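Local coordinates for protein phosphoglycerate oxidoreductase (Rhizobium etli, PDB 4HY3) that probably reduces hydroxypyruvate or glyoxylate with NAD(P)H, as a member of the D-isomer-specific 2-hydroxyacid dehydrogenase family, at residues 28-33 against 75-80; 97-102 against 335-340. All coordinates share one frame; numbering follows the deposited sequence.

Contact 1 (28-33 against 75-80); sequences RPLAIS and GRARYI
P29 lies over the guanidinium of R78, where two neighbouring parallel strands begin, and the arginine is a worked example of a side chain that serves hydrocarbon and charge in turn. Its backbone N is tied to L30 O at 2.9 Å. CB stands 3.9 Å from the same L30 O, and CG sits over the centre of the Y79 ring, 3.3 Å above its plane. The chain then bends at chi3 (-50°), which carries the guanidinium beneath the proline. There CZ meets P29 CB, and NH1 comes within 3.6 Å of P29 CG; the proline covers one guanidinium face toward its rim. NH1 also forms a salt bridge to D338. Further along the pair, the backbone bond from I32 N to Y79 O spans 3.1 Å. The A77 methyl fits between L30 CD2 and I32 CD1, the latter 3.8 Å from A77 CB. On the other side of the sheet, A31 CB packs against Y79 CB at 4.0 Å. L30 CD1 lies over a face of the R76 guanidinium, whose charge is paired with D72 and E57. The short strand axes come within 4.7 Å and are inclined by 35°. Strand 57-60 flanks 30-34 on its far edge and strand 99-101 borders 77-82, an order consistent with the flavodoxin-like substrate-binding domain of this family; helix 320-338 packs on the face bearing A31 and Y79.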
# COMPACT_ATOMS: atom_id res chain seq x y z
N ARG A 28 -12.92 26.43 -32.33
CA ARG A 28 -11.88 25.50 -31.81
C ARG A 28 -10.59 26.28 -31.68
O ARG A 28 -10.18 26.94 -32.61
CB ARG A 28 -11.73 24.31 -32.76
CG ARG A 28 -12.96 23.41 -32.76
CD ARG A 28 -13.27 22.72 -34.08
NE ARG A 28 -12.15 22.72 -35.00
CZ ARG A 28 -11.33 21.70 -35.23
NH1 ARG A 28 -11.50 20.53 -34.60
NH2 ARG A 28 -10.36 21.84 -36.12
N PRO A 29 -9.95 26.20 -30.52
CA PRO A 29 -8.59 26.72 -30.26
C PRO A 29 -7.56 26.18 -31.25
O PRO A 29 -7.68 25.08 -31.73
CB PRO A 29 -8.24 26.19 -28.87
CG PRO A 29 -9.53 25.65 -28.30
CD PRO A 29 -10.47 25.37 -29.42
N LEU A 30 -6.55 26.96 -31.55
CA LEU A 30 -5.57 26.58 -32.54
C LEU A 30 -4.24 26.30 -31.86
O LEU A 30 -3.80 27.07 -31.01
CB LEU A 30 -5.38 27.67 -33.60
CG LEU A 30 -4.38 27.41 -34.74
CD1 LEU A 30 -4.68 28.30 -35.93
CD2 LEU A 30 -2.93 27.59 -34.32
N ALA A 31 -3.62 25.21 -32.29
CA ALA A 31 -2.31 24.84 -31.82
C ALA A 31 -1.38 24.51 -32.99
O ALA A 31 -1.74 23.75 -33.90
CB ALA A 31 -2.39 23.65 -30.88
N ILE A 32 -0.17 25.07 -32.93
CA ILE A 32 0.88 24.80 -33.90
C ILE A 32 1.63 23.54 -33.52
O ILE A 32 2.03 23.33 -32.38
CB ILE A 32 1.82 26.01 -34.01
CG1 ILE A 32 0.99 27.25 -34.31
CG2 ILE A 32 2.89 25.79 -35.09
CD1 ILE A 32 1.78 28.53 -34.39
N SER A 33 1.82 22.67 -34.50
CA SER A 33 2.59 21.46 -34.29
C SER A 33 4.00 21.60 -34.90
O SER A 33 4.15 21.91 -36.06
CB SER A 33 1.81 20.27 -34.83
OG SER A 33 2.63 19.13 -34.92
N GLY A 75 -1.78 34.87 -34.78
CA GLY A 75 -2.62 35.73 -33.97
C GLY A 75 -3.47 34.96 -33.00
O GLY A 75 -3.77 35.45 -31.90
N ARG A 76 -3.83 33.74 -33.40
CA ARG A 76 -4.78 32.90 -32.68
C ARG A 76 -4.15 31.71 -31.90
O ARG A 76 -4.82 31.09 -31.07
CB ARG A 76 -5.79 32.35 -33.68
CG ARG A 76 -6.65 33.39 -34.37
CD ARG A 76 -7.07 32.98 -35.78
NE ARG A 76 -7.29 31.54 -35.92
CZ ARG A 76 -7.15 30.87 -37.07
NH1 ARG A 76 -6.82 31.51 -38.18
NH2 ARG A 76 -7.35 29.55 -37.10
N ALA A 77 -2.90 31.36 -32.19
CA ALA A 77 -2.29 30.18 -31.57
C ALA A 77 -2.31 30.23 -30.01
O ALA A 77 -1.65 31.07 -29.37
CB ALA A 77 -0.87 29.97 -32.09
N ARG A 78 -3.05 29.32 -29.40
CA ARG A 78 -3.08 29.21 -27.97
C ARG A 78 -1.99 28.27 -27.41
O ARG A 78 -1.70 28.32 -26.23
CB ARG A 78 -4.47 28.72 -27.54
CG ARG A 78 -4.54 28.30 -26.08
CD ARG A 78 -5.95 27.97 -25.67
NE ARG A 78 -6.85 29.04 -26.06
CZ ARG A 78 -8.18 28.93 -26.01
NH1 ARG A 78 -8.74 27.83 -25.56
NH2 ARG A 78 -8.94 29.94 -26.40
N TYR A 79 -1.42 27.40 -28.24
CA TYR A 79 -0.43 26.42 -27.79
C TYR A 79 0.56 26.07 -28.88
O TYR A 79 0.24 26.15 -30.07
CB TYR A 79 -1.09 25.10 -27.37
CG TYR A 79 -2.24 25.19 -26.37
CD1 TYR A 79 -2.03 25.55 -25.04
CD2 TYR A 79 -3.54 24.88 -26.77
CE1 TYR A 79 -3.08 25.61 -24.14
CE2 TYR A 79 -4.60 24.93 -25.87
CZ TYR A 79 -4.36 25.29 -24.56
OH TYR A 79 -5.40 25.35 -23.69
N ILE A 80 1.77 25.65 -28.48
CA ILE A 80 2.74 25.07 -29.41
C ILE A 80 3.05 23.67 -28.92
O ILE A 80 3.66 23.50 -27.87
CB ILE A 80 4.06 25.86 -29.44
CG1 ILE A 80 3.79 27.37 -29.54
CG2 ILE A 80 4.96 25.37 -30.56
CD1 ILE A 80 4.26 28.01 -30.82

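Contact 2 (97-102 against 335-340); sequences LRSILN and DLMDRG
R98 reaches to the C-terminal end of a helix and donates from NH2 to M337 O at 3.1 Å, with an N-H...O angle of 155°. The carbonyl lies near the guanidinium plane, at its edge. Beside this bond, the selenomethionine side chain of M337 bends at chi3 (-102°), bringing CE to S99 CB at 3.6 Å and to L101 CD2 at 4.3 Å. In the next shell, S99 OG is held by the H122 carbonyl, while M337 packs on Y79 and H122. The helix closes in a Schellman motif with G340, at positive phi, as C-prime residue: G340 N binds M337 O at 3.1 Å and L341 N binds L336 O. R98 NH2 and G340 N approach the M337 oxygen from opposite faces of its carbonyl plane. An alanine in place of R98 removes the NH2 donor and is likely to leave the M337 carbonyl to the turn bond from G340. D338 OD1, 4.6 Å from R98 NH2, lies well out of the guanidinium plane, so only their charges meet; R78 and Y79 bind it. The contact couples methyl and methylene packing to a charged donor at a helix C-terminus, where it would be expected to suit the dipole.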
# COMPACT_ATOMS: atom_id res chain seq x y z
N LEU A 97 -0.77 33.07 -27.26
CA LEU A 97 0.07 31.92 -26.87
C LEU A 97 -0.05 31.68 -25.36
O LEU A 97 0.14 32.59 -24.57
CB LEU A 97 1.54 32.09 -27.32
CG LEU A 97 2.47 30.86 -27.19
CD1 LEU A 97 1.96 29.64 -27.93
CD2 LEU A 97 3.92 31.15 -27.59
N ARG A 98 -0.40 30.47 -24.98
CA ARG A 98 -0.64 30.23 -23.59
C ARG A 98 0.49 29.33 -23.07
O ARG A 98 1.05 29.55 -21.98
CB ARG A 98 -1.99 29.57 -23.43
CG ARG A 98 -2.84 30.13 -22.31
CD ARG A 98 -4.09 30.74 -22.89
NE ARG A 98 -5.28 29.93 -22.64
CZ ARG A 98 -6.51 30.25 -23.07
NH1 ARG A 98 -6.72 31.35 -23.78
NH2 ARG A 98 -7.54 29.46 -22.81
N SER A 99 0.87 28.33 -23.86
CA SER A 99 1.95 27.46 -23.43
C SER A 99 2.63 26.77 -24.58
O SER A 99 2.07 26.63 -25.66
CB SER A 99 1.45 26.42 -22.41
OG SER A 99 2.31 25.29 -22.31
N ILE A 100 3.85 26.33 -24.32
CA ILE A 100 4.61 25.55 -25.25
C ILE A 100 4.79 24.21 -24.60
O ILE A 100 5.29 24.14 -23.49
CB ILE A 100 5.96 26.23 -25.52
CG1 ILE A 100 5.68 27.48 -26.36
CG2 ILE A 100 6.94 25.26 -26.22
CD1 ILE A 100 6.86 28.40 -26.59
N LEU A 101 4.36 23.15 -25.26
CA LEU A 101 4.55 21.85 -24.68
C LEU A 101 5.73 21.13 -25.34
O LEU A 101 5.63 20.63 -26.47
CB LEU A 101 3.26 21.04 -24.74
CG LEU A 101 2.15 21.79 -24.03
CD1 LEU A 101 1.33 22.62 -25.00
CD2 LEU A 101 1.25 20.87 -23.21
N ASN A 102 6.85 21.10 -24.60
CA ASN A 102 8.08 20.46 -25.04
C ASN A 102 7.83 18.98 -25.00
O ASN A 102 7.33 18.48 -23.99
CB ASN A 102 9.24 20.80 -24.08
CG ASN A 102 10.62 20.56 -24.69
OD1 ASN A 102 10.99 21.19 -25.67
ND2 ASN A 102 11.37 19.66 -24.10
N ASP A 335 -6.30 20.80 -21.87
CA ASP A 335 -7.64 20.89 -21.40
C ASP A 335 -7.75 21.75 -20.15
O ASP A 335 -8.73 22.53 -20.01
CB ASP A 335 -8.13 19.50 -21.10
CG ASP A 335 -9.49 19.50 -20.50
OD1 ASP A 335 -10.41 20.13 -21.08
OD2 ASP A 335 -9.64 18.86 -19.45
N LEU A 336 -6.75 21.64 -19.25
CA LEU A 336 -6.65 22.53 -18.10
C LEU A 336 -6.47 23.99 -18.51
O LEU A 336 -7.14 24.88 -17.98
CB LEU A 336 -5.60 22.08 -17.11
CG LEU A 336 -5.95 20.79 -16.33
CD1 LEU A 336 -4.70 20.02 -15.94
CD2 LEU A 336 -6.85 20.97 -15.11
N MSE A 337 -5.60 24.26 -19.47
CA MSE A 337 -5.33 25.64 -19.80
C MSE A 337 -6.44 26.22 -20.62
O MSE A 337 -6.71 27.43 -20.55
CB MSE A 337 -4.03 25.74 -20.53
CG MSE A 337 -3.03 25.08 -19.62
SE MSE A 337 -1.22 25.68 -20.14
CE MSE A 337 -0.84 24.01 -21.12
N ASP A 338 -7.11 25.40 -21.42
CA ASP A 338 -8.36 25.85 -22.04
C ASP A 338 -9.36 26.36 -20.99
O ASP A 338 -9.92 27.42 -21.15
CB ASP A 338 -9.03 24.74 -22.83
CG ASP A 338 -8.29 24.38 -24.08
OD1 ASP A 338 -7.75 25.31 -24.75
OD2 ASP A 338 -8.28 23.15 -24.39
N ARG A 339 -9.58 25.57 -19.94
CA ARG A 339 -10.49 25.94 -18.86
C ARG A 339 -9.83 26.91 -17.87
O ARG A 339 -10.16 26.89 -16.69
CB ARG A 339 -10.97 24.68 -18.12
CG ARG A 339 -11.70 23.66 -19.01
CD ARG A 339 -12.30 22.48 -18.26
NE ARG A 339 -11.53 22.17 -17.06
CZ ARG A 339 -10.85 21.05 -16.89
NH1 ARG A 339 -10.87 20.12 -17.82
NH2 ARG A 339 -10.14 20.86 -15.79
N GLY A 340 -8.91 27.74 -18.36
CA GLY A 340 -8.21 28.76 -17.55
C GLY A 340 -7.19 28.31 -16.50
O GLY A 340 -6.57 29.15 -15.86

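Along the chain the two contacts come in series, contact 1 closing before contact 2 opens, and their centres lie about 9 Å apart. They share one mixed sheet, in which strands 77-82 and 99-101 are neighbours joined by a probable backbone bond from L101 N to I80 O. The Y79 hydroxyl and D338 carboxylate make a second tie, which brings the end of helix 320-338 into contact 1. That helix follows strand 309-311, the last in the separate seven-stranded parallel sheet of Rossmann type. Chain segments far apart in sequence therefore complete one domain: mostly N-terminal strands build its sheet, and a late helix returns to pack against it.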